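Local coordinates for protein glycosyl hydrolase, family 38 (Enterococcus faecalis, PDB 5KBP) that probably acts as an alpha-mannosidase of glycoside hydrolase family 38, cleaving terminal alpha-linked mannose from carbohydrate substrates, at residues Arg19-Pro24 / Pro352-Cys357; Leu348-His353 / Met369-Asn374; Val364-Met369 / Thr765-Cys770. All coordinates share one frame; numbering follows the deposited sequence.

Interaction 1: Arg19-Pro24 / Pro352-Cys357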
ATOM      1  N   ARG A  19      -1.714   1.768 -16.287  1.00 49.24           N
ATOM      2  CA  ARG A  19      -2.452   1.921 -15.036  1.00 43.85           C
ATOM      3  C   ARG A  19      -1.712   2.826 -14.058  1.00 43.51           C
ATOM      4  O   ARG A  19      -2.335   3.605 -13.324  1.00 41.78           O
ATOM      5  CB  ARG A  19      -2.707   0.545 -14.419  1.00 47.23           C
ATOM      6  CG  ARG A  19      -3.765   0.523 -13.332  1.00 48.34           C
ATOM      7  CD  ARG A  19      -4.233  -0.901 -13.078  1.00 39.31           C
ATOM      8  NE  ARG A  19      -5.236  -0.974 -12.020  1.00 47.42           N
ATOM      9  CZ  ARG A  19      -4.954  -1.179 -10.738  1.00 56.93           C
ATOM     10  NH1 ARG A  19      -3.695  -1.332 -10.349  1.00 61.74           N
ATOM     11  NH2 ARG A  19      -5.931  -1.233  -9.844  1.00 52.48           N
ATOM     12  N   GLU A  20      -0.385   2.743 -14.036  1.00 39.89           N
ATOM     13  CA  GLU A  20       0.434   3.607 -13.197  1.00 38.02           C
ATOM     14  C   GLU A  20       1.796   3.758 -13.854  1.00 45.03           C
ATOM     15  O   GLU A  20       2.390   2.765 -14.285  1.00 55.63           O
ATOM     16  CB  GLU A  20       0.570   3.038 -11.781  1.00 34.81           C
ATOM     17  CG  GLU A  20       0.768   1.533 -11.735  1.00 41.13           C
ATOM     18  CD  GLU A  20       0.637   0.970 -10.333  1.00 48.87           C
ATOM     19  OE1 GLU A  20       0.994  -0.209 -10.127  1.00 36.03           O
ATOM     20  OE2 GLU A  20       0.178   1.708  -9.437  1.00 55.69           O
ATOM     21  N   TRP A  21       2.282   4.997 -13.934  1.00 39.92           N
ATOM     22  CA  TRP A  21       3.542   5.269 -14.616  1.00 45.80           C
ATOM     23  C   TRP A  21       4.247   6.486 -14.025  1.00 46.23           C
ATOM     24  O   TRP A  21       4.824   6.404 -12.936  1.00 51.23           O
ATOM     25  CB  TRP A  21       3.299   5.470 -16.115  1.00 45.70           C
ATOM     26  CG  TRP A  21       4.552   5.459 -16.939  1.00 50.66           C
ATOM     27  CD1 TRP A  21       5.797   5.073 -16.536  1.00 49.60           C
ATOM     28  CD2 TRP A  21       4.681   5.857 -18.309  1.00 52.92           C
ATOM     29  NE1 TRP A  21       6.693   5.204 -17.570  1.00 47.09           N
ATOM     30  CE2 TRP A  21       6.031   5.682 -18.670  1.00 50.96           C
ATOM     31  CE3 TRP A  21       3.784   6.341 -19.267  1.00 50.95           C
ATOM     32  CZ2 TRP A  21       6.506   5.978 -19.946  1.00 41.99           C
ATOM     33  CZ3 TRP A  21       4.258   6.633 -20.531  1.00 48.45           C
ATOM     34  CH2 TRP A  21       5.606   6.451 -20.860  1.00 45.59           C
ATOM     35  N   TYR A  22       4.214   7.615 -14.737  1.00 34.26           N
ATOM     36  CA  TYR A  22       4.937   8.807 -14.308  1.00 35.50           C
ATOM     37  C   TYR A  22       4.192   9.610 -13.251  1.00 35.55           C
ATOM     38  O   TYR A  22       4.778  10.526 -12.664  1.00 46.77           O
ATOM     39  CB  TYR A  22       5.249   9.704 -15.512  1.00 41.31           C
ATOM     40  CG  TYR A  22       4.053  10.059 -16.369  1.00 42.60           C
ATOM     41  CD1 TYR A  22       3.656   9.237 -17.416  1.00 41.95           C
ATOM     42  CD2 TYR A  22       3.333  11.225 -16.144  1.00 35.71           C
ATOM     43  CE1 TYR A  22       2.569   9.559 -18.207  1.00 36.85           C
ATOM     44  CE2 TYR A  22       2.241  11.555 -16.932  1.00 53.05           C
ATOM     45  CZ  TYR A  22       1.865  10.718 -17.961  1.00 48.62           C
ATOM     46  OH  TYR A  22       0.785  11.036 -18.750  1.00 54.71           O
ATOM     47  N   LEU A  23       2.930   9.298 -12.998  1.00 34.52           N
ATOM     48  CA  LEU A  23       2.160   9.891 -11.921  1.00 43.75           C
ATOM     49  C   LEU A  23       1.869   8.848 -10.851  1.00 43.37           C
ATOM     50  O   LEU A  23       1.943   7.642 -11.111  1.00 33.46           O
ATOM     51  CB  LEU A  23       0.838  10.465 -12.449  1.00 41.92           C
ATOM     52  CG  LEU A  23       0.898  11.732 -13.301  1.00 47.29           C
ATOM     53  CD1 LEU A  23      -0.484  12.077 -13.836  1.00 48.54           C
ATOM     54  CD2 LEU A  23       1.463  12.880 -12.483  1.00 36.15           C
ATOM     55  N   PRO A  24       1.557   9.271  -9.624  1.00 37.94           N
ATOM     56  CA  PRO A  24       1.027   8.318  -8.644  1.00 41.84           C
ATOM     57  C   PRO A  24      -0.234   7.660  -9.183  1.00 41.64           C
ATOM     58  O   PRO A  24      -0.926   8.211 -10.045  1.00 48.55           O
ATOM     59  CB  PRO A  24       0.733   9.191  -7.420  1.00 38.61           C
ATOM     60  CG  PRO A  24       1.662  10.352  -7.560  1.00 39.61           C
ATOM     61  CD  PRO A  24       1.761  10.608  -9.039  1.00 40.15           C
ATOM     62  N   PRO A 352       1.219  -5.016 -14.713  1.00 38.53           N
ATOM     63  CA  PRO A 352       1.318  -4.110 -15.865  1.00 39.93           C
ATOM     64  C   PRO A 352       2.772  -3.746 -16.128  1.00 46.88           C
ATOM     65  O   PRO A 352       3.566  -3.593 -15.199  1.00 49.50           O
ATOM     66  CB  PRO A 352       0.491  -2.896 -15.437  1.00 36.50           C
ATOM     67  CG  PRO A 352      -0.541  -3.469 -14.560  1.00 34.49           C
ATOM     68  CD  PRO A 352       0.152  -4.566 -13.794  1.00 34.13           C
ATOM     69  N   HIS A 353       3.117  -3.620 -17.415  1.00 54.37           N
ATOM     70  CA  HIS A 353       4.527  -3.562 -17.795  1.00 60.07           C
ATOM     71  C   HIS A 353       5.253  -2.414 -17.103  1.00 49.88           C
ATOM     72  O   HIS A 353       6.380  -2.587 -16.630  1.00 50.17           O
ATOM     73  CB  HIS A 353       4.669  -3.466 -19.318  1.00 69.20           C
ATOM     74  CG  HIS A 353       3.985  -2.281 -19.925  1.00 90.61           C
ATOM     75  ND1 HIS A 353       2.624  -2.240 -20.145  1.00 99.17           N
ATOM     76  CD2 HIS A 353       4.475  -1.104 -20.380  1.00 95.83           C
ATOM     77  CE1 HIS A 353       2.305  -1.084 -20.698  1.00 98.89           C
ATOM     78  NE2 HIS A 353       3.410  -0.377 -20.851  1.00 97.67           N
ATOM     79  N   ASP A 354       4.620  -1.246 -17.001  1.00 45.86           N
ATOM     80  CA  ASP A 354       5.259  -0.137 -16.299  1.00 44.49           C
ATOM     81  C   ASP A 354       5.428  -0.410 -14.809  1.00 48.57           C
ATOM     82  O   ASP A 354       6.307   0.187 -14.178  1.00 47.27           O
ATOM     83  CB  ASP A 354       4.466   1.151 -16.511  1.00 52.25           C
ATOM     84  CG  ASP A 354       4.592   1.680 -17.924  1.00 60.09           C
ATOM     85  OD1 ASP A 354       5.546   1.282 -18.625  1.00 52.80           O
ATOM     86  OD2 ASP A 354       3.744   2.501 -18.333  1.00 62.99           O
ATOM     87  N   SER A 355       4.620  -1.303 -14.237  1.00 46.19           N
ATOM     88  CA  SER A 355       4.758  -1.638 -12.823  1.00 44.46           C
ATOM     89  C   SER A 355       5.927  -2.591 -12.590  1.00 41.25           C
ATOM     90  O   SER A 355       6.884  -2.258 -11.883  1.00 40.89           O
ATOM     91  CB  SER A 355       3.455  -2.249 -12.299  1.00 40.92           C
ATOM     92  OG  SER A 355       2.395  -1.311 -12.338  1.00 44.28           O
ATOM     93  N   ILE A 356       5.867  -3.780 -13.194  1.00 43.05           N
ATOM     94  CA  ILE A 356       6.837  -4.825 -12.882  1.00 42.70           C
ATOM     95  C   ILE A 356       8.210  -4.504 -13.464  1.00 46.79           C
ATOM     96  O   ILE A 356       9.234  -4.933 -12.921  1.00 49.04           O
ATOM     97  CB  ILE A 356       6.314  -6.193 -13.363  1.00 40.55           C
ATOM     98  CG1 ILE A 356       7.225  -7.324 -12.880  1.00 44.10           C
ATOM     99  CG2 ILE A 356       6.165  -6.212 -14.878  1.00 43.38           C
ATOM    100  CD1 ILE A 356       7.326  -7.425 -11.370  1.00 46.81           C
ATOM    101  N   CYS A 357       8.268  -3.741 -14.559  1.00 42.88           N
ATOM    102  CA  CYS A 357       9.565  -3.362 -15.112  1.00 43.33           C
ATOM    103  C   CYS A 357      10.320  -2.398 -14.206  1.00 45.31           C
ATOM    104  O   CYS A 357      11.524  -2.201 -14.401  1.00 40.07           O
ATOM    105  CB  CYS A 357       9.401  -2.735 -16.497  1.00 47.44           C
ATOM    106  SG  CYS A 357       8.928  -3.895 -17.801  1.00 50.35           S
TER
HETATM  107  O   HOH W   1       1.630   0.104 -14.820  1.00 51.36           O
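The loop that follows the first strand of the family 38 N-terminal domain meets the short helix 353-356 of the middle domain here, with E20 lying on S355 and W21 on D354. S355 OG donates to E20 OE1 at 2.8 Å, reaching the anti lone pair, the one away from OE2. E20 gets there because its CG is turned in between its own N and carbonyl carbon (chi1 41°), with the rest of the chain running straight out to S355. A water doubles the link: it donates to E20 O at 2.8 Å and to S355 OG at 3.0 Å, so the hydroxyl accepts from water while donating to the carboxylate. R371, on helix 362-393, forms a salt bridge with the same OE1, which probably keeps E20 ionised. One residue earlier, D354 sets OD2 over one face of the W21 indole, toward its rim, 3.4 Å from W21 CG, with the carboxylate and ring planes 24° apart. Y22 CD1 lies over the opposite face of that indole. D354 CB also packs against E20 O at 3.4 Å. Every touching residue is buried, at the seam between the catalytic N-terminal domain and the helical middle domain of a family 38 mannosidase.

Interaction 2: Leu348-His353 / Met369-Asn374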
ATOM      1  N   LEU A 348      -1.671  -9.707 -10.029  1.00 37.26           N
ATOM      2  CA  LEU A 348      -1.680  -9.225 -11.406  1.00 39.37           C
ATOM      3  C   LEU A 348      -1.690  -7.706 -11.492  1.00 43.46           C
ATOM      4  O   LEU A 348      -1.277  -7.155 -12.518  1.00 38.71           O
ATOM      5  CB  LEU A 348      -2.883  -9.799 -12.158  1.00 33.51           C
ATOM      6  CG  LEU A 348      -2.794 -11.281 -12.526  1.00 40.01           C
ATOM      7  CD1 LEU A 348      -4.102 -11.765 -13.122  1.00 42.91           C
ATOM      8  CD2 LEU A 348      -1.649 -11.523 -13.493  1.00 37.70           C
ATOM      9  N   GLN A 349      -2.152  -7.017 -10.446  1.00 38.42           N
ATOM     10  CA  GLN A 349      -2.123  -5.559 -10.446  1.00 32.12           C
ATOM     11  C   GLN A 349      -0.706  -5.009 -10.340  1.00 40.56           C
ATOM     12  O   GLN A 349      -0.498  -3.819 -10.592  1.00 42.76           O
ATOM     13  CB  GLN A 349      -2.990  -5.015  -9.309  1.00 37.14           C
ATOM     14  CG  GLN A 349      -4.483  -5.198  -9.540  1.00 39.29           C
ATOM     15  CD  GLN A 349      -5.312  -4.928  -8.299  1.00 43.48           C
ATOM     16  OE1 GLN A 349      -4.885  -4.212  -7.393  1.00 54.67           O
ATOM     17  NE2 GLN A 349      -6.505  -5.511  -8.249  1.00 40.61           N
ATOM     18  N   ASN A 350       0.263  -5.843  -9.966  1.00 34.14           N
ATOM     19  CA  ASN A 350       1.675  -5.488 -10.031  1.00 44.56           C
ATOM     20  C   ASN A 350       2.320  -5.909 -11.344  1.00 47.73           C
ATOM     21  O   ASN A 350       3.518  -5.677 -11.531  1.00 49.00           O
ATOM     22  CB  ASN A 350       2.442  -6.120  -8.865  1.00 36.00           C
ATOM     23  CG  ASN A 350       2.252  -5.367  -7.568  1.00 37.39           C
ATOM     24  OD1 ASN A 350       1.776  -4.234  -7.560  1.00 36.24           O
ATOM     25  ND2 ASN A 350       2.635  -5.989  -6.459  1.00 33.28           N
ATOM     26  N   HIS A 351       1.557  -6.514 -12.249  1.00 36.80           N
ATOM     27  CA  HIS A 351       2.093  -7.039 -13.498  1.00 40.02           C
ATOM     28  C   HIS A 351       1.905  -6.170 -14.747  1.00 40.11           C
ATOM     29  O   HIS A 351       2.396  -6.569 -15.808  1.00 42.74           O
ATOM     30  CB  HIS A 351       1.492  -8.420 -13.761  1.00 36.96           C
ATOM     31  CG  HIS A 351       2.043  -9.492 -12.873  1.00 43.65           C
ATOM     32  ND1 HIS A 351       1.550 -10.779 -12.861  1.00 34.75           N
ATOM     33  CD2 HIS A 351       3.053  -9.467 -11.971  1.00 44.33           C
ATOM     34  CE1 HIS A 351       2.230 -11.500 -11.987  1.00 47.02           C
ATOM     35  NE2 HIS A 351       3.149 -10.728 -11.433  1.00 44.93           N
ATOM     36  N   PRO A 352       1.219  -5.016 -14.713  1.00 38.53           N
ATOM     37  CA  PRO A 352       1.318  -4.110 -15.865  1.00 39.93           C
ATOM     38  C   PRO A 352       2.772  -3.746 -16.128  1.00 46.88           C
ATOM     39  O   PRO A 352       3.566  -3.593 -15.199  1.00 49.50           O
ATOM     40  CB  PRO A 352       0.491  -2.896 -15.437  1.00 36.50           C
ATOM     41  CG  PRO A 352      -0.541  -3.469 -14.560  1.00 34.49           C
ATOM     42  CD  PRO A 352       0.152  -4.566 -13.794  1.00 34.13           C
ATOM     43  N   HIS A 353       3.117  -3.620 -17.415  1.00 54.37           N
ATOM     44  CA  HIS A 353       4.527  -3.562 -17.795  1.00 60.07           C
ATOM     45  C   HIS A 353       5.253  -2.414 -17.103  1.00 49.88           C
ATOM     46  O   HIS A 353       6.380  -2.587 -16.630  1.00 50.17           O
ATOM     47  CB  HIS A 353       4.669  -3.466 -19.318  1.00 69.20           C
ATOM     48  CG  HIS A 353       3.985  -2.281 -19.925  1.00 90.61           C
ATOM     49  ND1 HIS A 353       2.624  -2.240 -20.145  1.00 99.17           N
ATOM     50  CD2 HIS A 353       4.475  -1.104 -20.380  1.00 95.83           C
ATOM     51  CE1 HIS A 353       2.305  -1.084 -20.698  1.00 98.89           C
ATOM     52  NE2 HIS A 353       3.410  -0.377 -20.851  1.00 97.67           N
ATOM     53  N   MET A 369       4.616  -2.622  -3.442  1.00 38.46           N
ATOM     54  CA  MET A 369       5.028  -3.406  -2.283  1.00 42.58           C
ATOM     55  C   MET A 369       3.836  -3.761  -1.405  1.00 44.64           C
ATOM     56  O   MET A 369       3.769  -4.866  -0.853  1.00 46.05           O
ATOM     57  CB  MET A 369       6.078  -2.642  -1.478  1.00 36.61           C
ATOM     58  CG  MET A 369       7.462  -2.595  -2.112  1.00 41.22           C
ATOM     59  SD  MET A 369       8.378  -4.142  -1.957  1.00 58.52           S
ATOM     60  CE  MET A 369       8.094  -4.876  -3.556  1.00 51.32           C
ATOM     61  N   THR A 370       2.882  -2.836  -1.265  1.00 42.89           N
ATOM     62  CA  THR A 370       1.673  -3.133  -0.503  1.00 44.53           C
ATOM     63  C   THR A 370       0.875  -4.251  -1.161  1.00 40.38           C
ATOM     64  O   THR A 370       0.380  -5.157  -0.478  1.00 44.86           O
ATOM     65  CB  THR A 370       0.818  -1.873  -0.357  1.00 40.94           C
ATOM     66  OG1 THR A 370       1.512  -0.907   0.441  1.00 46.50           O
ATOM     67  CG2 THR A 370      -0.518  -2.200   0.300  1.00 37.06           C
ATOM     68  N   ARG A 371       0.748  -4.210  -2.489  1.00 30.78           N
ATOM     69  CA  ARG A 371       0.064  -5.285  -3.202  1.00 35.21           C
ATOM     70  C   ARG A 371       0.798  -6.609  -3.032  1.00 39.80           C
ATOM     71  O   ARG A 371       0.168  -7.657  -2.849  1.00 43.50           O
ATOM     72  CB  ARG A 371      -0.066  -4.938  -4.684  1.00 38.84           C
ATOM     73  CG  ARG A 371      -0.780  -3.626  -4.974  1.00 46.33           C
ATOM     74  CD  ARG A 371      -1.194  -3.565  -6.436  1.00 40.35           C
ATOM     75  NE  ARG A 371      -1.741  -2.266  -6.814  1.00 43.89           N
ATOM     76  CZ  ARG A 371      -1.062  -1.334  -7.475  1.00 39.52           C
ATOM     77  NH1 ARG A 371      -1.640  -0.181  -7.783  1.00 37.13           N
ATOM     78  NH2 ARG A 371       0.196  -1.555  -7.832  1.00 42.69           N
ATOM     79  N   PHE A 372       2.131  -6.579  -3.097  1.00 34.41           N
ATOM     80  CA  PHE A 372       2.916  -7.794  -2.895  1.00 37.39           C
ATOM     81  C   PHE A 372       2.701  -8.360  -1.496  1.00 42.58           C
ATOM     82  O   PHE A 372       2.501  -9.568  -1.329  1.00 45.55           O
ATOM     83  CB  PHE A 372       4.398  -7.504  -3.137  1.00 36.94           C
ATOM     84  CG  PHE A 372       4.808  -7.604  -4.579  1.00 40.87           C
ATOM     85  CD1 PHE A 372       4.422  -8.688  -5.348  1.00 37.75           C
ATOM     86  CD2 PHE A 372       5.580  -6.614  -5.167  1.00 44.85           C
ATOM     87  CE1 PHE A 372       4.799  -8.782  -6.674  1.00 41.85           C
ATOM     88  CE2 PHE A 372       5.960  -6.704  -6.490  1.00 40.51           C
ATOM     89  CZ  PHE A 372       5.568  -7.789  -7.245  1.00 41.54           C
ATOM     90  N   GLU A 373       2.741  -7.497  -0.478  1.00 39.57           N
ATOM     91  CA  GLU A 373       2.516  -7.950   0.892  1.00 32.95           C
ATOM     92  C   GLU A 373       1.135  -8.574   1.047  1.00 36.28           C
ATOM     93  O   GLU A 373       0.989  -9.632   1.670  1.00 39.22           O
ATOM     94  CB  GLU A 373       2.682  -6.783   1.866  1.00 37.53           C
ATOM     95  CG  GLU A 373       4.089  -6.207   1.942  1.00 50.84           C
ATOM     96  CD  GLU A 373       4.938  -6.876   3.002  1.00 72.00           C
ATOM     97  OE1 GLU A 373       6.132  -6.525   3.115  1.00 82.35           O
ATOM     98  OE2 GLU A 373       4.410  -7.745   3.725  1.00 78.98           O
ATOM     99  N   ASN A 374       0.111  -7.938   0.474  1.00 34.58           N
ATOM    100  CA  ASN A 374      -1.256  -8.423   0.638  1.00 41.43           C
ATOM    101  C   ASN A 374      -1.466  -9.744  -0.092  1.00 44.05           C
ATOM    102  O   ASN A 374      -2.047 -10.685   0.462  1.00 38.64           O
ATOM    103  CB  ASN A 374      -2.247  -7.367   0.148  1.00 39.96           C
ATOM    104  CG  ASN A 374      -2.320  -6.166   1.071  1.00 46.06           C
ATOM    105  OD1 ASN A 374      -2.018  -6.266   2.261  1.00 47.47           O
ATOM    106  ND2 ASN A 374      -2.725  -5.024   0.527  1.00 49.38           N
TER
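N350, in the turn that ends helix 337-348, drives its amide between R371 and F372 of helix 362-393, and its packing on F372, both residues buried, is the tight part of the contact. N350 ND2 sits 3.1 Å above the F372 ring plane, over the ring centre, with the amide and ring planes tilted 57° apart. The same nitrogen donates to M368 O, which fixes the flip of the amide and turns OD1 toward the arginine. R371 runs extended from CG to NE (chi3 -173°), which carries its guanidinium to that oxygen. R371 NH2 donates to N350 OD1 at 3.1 Å in a nearly straight bond (167°), arriving almost along the C=O axis and within the guanidinium plane. The aliphatic part of R371 closes in as well: its CD lies 3.2 Å from N350 OD1, and its CB is 3.4 Å from N350 ND2. Q349 and the R371 side chain, both partly exposed, form the looser side nearer solvent. Q349 CB touches R371 CD at 3.7 Å, and Q349 O stands over one face of the guanidinium, 3.6 Å from R371 NH2. The two side chains cross at about a right angle, meeting by van der Waals contact. R371 NH2 also forms a salt bridge with E20. With OD1 and ND2 each bonded, the N350 amide is held in one orientation, and R371 probably helps to offset the buried negative charge of E20.

Interaction 3: Val364-Met369 / Thr765-Cys770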
ATOM      1  N   VAL A 364       4.567   4.928  -7.162  1.00 42.69           N
ATOM      2  CA  VAL A 364       3.946   3.758  -7.775  1.00 43.65           C
ATOM      3  C   VAL A 364       4.508   2.479  -7.171  1.00 49.18           C
ATOM      4  O   VAL A 364       3.764   1.557  -6.815  1.00 40.53           O
ATOM      5  CB  VAL A 364       4.137   3.789  -9.303  1.00 40.62           C
ATOM      6  CG1 VAL A 364       3.785   2.441  -9.907  1.00 32.16           C
ATOM      7  CG2 VAL A 364       3.299   4.897  -9.928  1.00 34.71           C
ATOM      8  N   HIS A 365       5.833   2.410  -7.032  1.00 46.95           N
ATOM      9  CA  HIS A 365       6.469   1.160  -6.634  1.00 49.92           C
ATOM     10  C   HIS A 365       6.354   0.895  -5.139  1.00 47.88           C
ATOM     11  O   HIS A 365       6.359  -0.269  -4.723  1.00 46.17           O
ATOM     12  CB  HIS A 365       7.932   1.162  -7.076  1.00 44.49           C
ATOM     13  CG  HIS A 365       8.103   1.174  -8.562  1.00 48.89           C
ATOM     14  ND1 HIS A 365       8.853   2.125  -9.219  1.00 52.53           N
ATOM     15  CD2 HIS A 365       7.608   0.357  -9.523  1.00 47.49           C
ATOM     16  CE1 HIS A 365       8.823   1.888 -10.518  1.00 53.41           C
ATOM     17  NE2 HIS A 365       8.069   0.823 -10.730  1.00 50.92           N
ATOM     18  N   ARG A 366       6.250   1.942  -4.317  1.00 43.14           N
ATOM     19  CA  ARG A 366       5.896   1.724  -2.919  1.00 41.24           C
ATOM     20  C   ARG A 366       4.490   1.157  -2.798  1.00 37.45           C
ATOM     21  O   ARG A 366       4.214   0.369  -1.888  1.00 42.79           O
ATOM     22  CB  ARG A 366       6.018   3.023  -2.121  1.00 39.30           C
ATOM     23  CG  ARG A 366       7.438   3.551  -2.007  1.00 46.83           C
ATOM     24  CD  ARG A 366       7.580   4.509  -0.836  1.00 48.99           C
ATOM     25  NE  ARG A 366       6.653   5.631  -0.933  1.00 56.37           N
ATOM     26  CZ  ARG A 366       6.917   6.765  -1.573  1.00 59.26           C
ATOM     27  NH1 ARG A 366       8.086   6.928  -2.177  1.00 56.20           N
ATOM     28  NH2 ARG A 366       6.014   7.735  -1.611  1.00 58.39           N
ATOM     29  N   GLY A 367       3.595   1.536  -3.713  1.00 35.77           N
ATOM     30  CA  GLY A 367       2.267   0.949  -3.729  1.00 41.26           C
ATOM     31  C   GLY A 367       2.260  -0.484  -4.215  1.00 44.14           C
ATOM     32  O   GLY A 367       1.388  -1.268  -3.831  1.00 42.03           O
ATOM     33  N   MET A 368       3.221  -0.847  -5.071  1.00 35.81           N
ATOM     34  CA  MET A 368       3.348  -2.237  -5.497  1.00 37.45           C
ATOM     35  C   MET A 368       3.771  -3.133  -4.341  1.00 41.30           C
ATOM     36  O   MET A 368       3.346  -4.292  -4.269  1.00 43.85           O
ATOM     37  CB  MET A 368       4.356  -2.355  -6.643  1.00 27.09           C
ATOM     38  CG  MET A 368       3.932  -1.684  -7.933  1.00 43.54           C
ATOM     39  SD  MET A 368       5.170  -1.900  -9.225  1.00 41.83           S
ATOM     40  CE  MET A 368       5.269  -3.688  -9.295  1.00 40.22           C
ATOM     41  N   MET A 369       4.616  -2.622  -3.442  1.00 38.46           N
ATOM     42  CA  MET A 369       5.028  -3.406  -2.283  1.00 42.58           C
ATOM     43  C   MET A 369       3.836  -3.761  -1.405  1.00 44.64           C
ATOM     44  O   MET A 369       3.769  -4.866  -0.853  1.00 46.05           O
ATOM     45  CB  MET A 369       6.078  -2.642  -1.478  1.00 36.61           C
ATOM     46  CG  MET A 369       7.462  -2.595  -2.112  1.00 41.22           C
ATOM     47  SD  MET A 369       8.378  -4.142  -1.957  1.00 58.52           S
ATOM     48  CE  MET A 369       8.094  -4.876  -3.556  1.00 51.32           C
ATOM     49  N   THR A 765      13.759   9.617  -9.618  1.00 40.16           N
ATOM     50  CA  THR A 765      13.339   8.426  -8.880  1.00 49.07           C
ATOM     51  C   THR A 765      14.480   8.014  -7.958  1.00 46.68           C
ATOM     52  O   THR A 765      15.230   7.074  -8.257  1.00 50.57           O
ATOM     53  CB  THR A 765      12.948   7.290  -9.828  1.00 46.94           C
ATOM     54  OG1 THR A 765      14.005   7.061 -10.770  1.00 44.49           O
ATOM     55  CG2 THR A 765      11.672   7.642 -10.582  1.00 42.69           C
ATOM     56  N   PRO A 766      14.649   8.708  -6.828  1.00 47.45           N
ATOM     57  CA  PRO A 766      15.759   8.366  -5.924  1.00 49.22           C
ATOM     58  C   PRO A 766      15.633   6.988  -5.298  1.00 50.81           C
ATOM     59  O   PRO A 766      16.657   6.367  -4.992  1.00 44.19           O
ATOM     60  CB  PRO A 766      15.705   9.476  -4.865  1.00 44.28           C
ATOM     61  CG  PRO A 766      14.302   9.993  -4.925  1.00 43.73           C
ATOM     62  CD  PRO A 766      13.908   9.895  -6.368  1.00 46.26           C
ATOM     63  N   GLU A 767      14.413   6.487  -5.097  1.00 42.48           N
ATOM     64  CA  GLU A 767      14.252   5.145  -4.549  1.00 47.66           C
ATOM     65  C   GLU A 767      14.564   4.055  -5.567  1.00 50.10           C
ATOM     66  O   GLU A 767      14.608   2.877  -5.195  1.00 56.11           O
ATOM     67  CB  GLU A 767      12.838   4.965  -3.997  1.00 42.78           C
ATOM     68  CG  GLU A 767      12.582   5.773  -2.733  1.00 48.60           C
ATOM     69  CD  GLU A 767      11.172   5.608  -2.208  1.00 62.32           C
ATOM     70  OE1 GLU A 767      10.901   6.070  -1.081  1.00 66.22           O
ATOM     71  OE2 GLU A 767      10.334   5.019  -2.922  1.00 65.63           O
ATOM     72  N   ALA A 768      14.774   4.417  -6.835  1.00 39.34           N
ATOM     73  CA  ALA A 768      15.303   3.477  -7.814  1.00 39.35           C
ATOM     74  C   ALA A 768      16.780   3.182  -7.593  1.00 41.58           C
ATOM     75  O   ALA A 768      17.323   2.289  -8.254  1.00 47.07           O
ATOM     76  CB  ALA A 768      15.089   4.012  -9.231  1.00 37.21           C
ATOM     77  N   GLN A 769      17.441   3.913  -6.692  1.00 31.41           N
ATOM     78  CA  GLN A 769      18.823   3.623  -6.337  1.00 41.18           C
ATOM     79  C   GLN A 769      18.952   2.385  -5.459  1.00 42.94           C
ATOM     80  O   GLN A 769      20.080   1.953  -5.198  1.00 42.68           O
ATOM     81  CB  GLN A 769      19.451   4.827  -5.630  1.00 45.90           C
ATOM     82  CG  GLN A 769      19.526   6.091  -6.477  1.00 45.64           C
ATOM     83  CD  GLN A 769      20.607   6.033  -7.543  1.00 48.50           C
ATOM     84  OE1 GLN A 769      21.297   5.027  -7.693  1.00 45.18           O
ATOM     85  NE2 GLN A 769      20.759   7.121  -8.288  1.00 43.21           N
ATOM     86  N   CYS A 770      17.836   1.829  -4.987  1.00 35.25           N
ATOM     87  CA  CYS A 770      17.811   0.549  -4.279  1.00 39.89           C
ATOM     88  C   CYS A 770      18.764   0.542  -3.087  1.00 38.60           C
ATOM     89  O   CYS A 770      19.607  -0.345  -2.936  1.00 45.77           O
ATOM     90  CB  CYS A 770      18.125  -0.603  -5.235  1.00 45.55           C
ATOM     91  SG  CYS A 770      16.977  -0.753  -6.616  1.00 46.91           S
TER
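R366 on helix 362-393 faces E767 on the 3-10 turn 766-769, their CA atoms 9.2 Å apart, so the backbones stand well clear of each other and two long side chains bridge the distance. R366 bends at its third torsion (chi3 -57°), and this brings NH1 back toward the glutamate, whose own chain runs straight out beyond CG. R366 NH1 donates to E767 OE2 at 3.0 Å (155°) in a salt bridge. The carboxylate lies at the edge of the guanidinium, near its plane, but the two planes stand 84° apart, and OE2 is met from above its own plane. E767 OE1 is almost as near, 3.1 Å from R366 NH1, so the single nitrogen sits close to both oxygens. R366 CG and CD also come close to the carboxylate, CG to 3.4 Å from E767 OE2. The other terminal nitrogen, NH2, forms a salt bridge with E373 of the second subunit, while E767 N is held by D362 at the start of the same helix. Partly exposed at the surface, R366 probably shares its charge between two carboxylates, consistent with an electrostatic link between the middle domain, the C-terminal beta region and the neighbouring subunit.

How the interactions relate
The three contacts form a tight cluster, their centres 10 to 12 Å apart, around helix 362-393 of the middle domain. Interactions 2 and 3 use that helix directly and share M369; interaction 1 uses helix 353-356, which precedes it, and shares P352 and H353 with interaction 2. Along the chain interaction 1 closes before interaction 3 opens, while the segments of interactions 2 and 3 alternate. S355 O packs on the sulfur of M368, joining interaction 1 to the helix. Together they tie the N-terminal domain, the middle helices and the distant C-terminal beta region to one helix, at a place where the second subunit also packs.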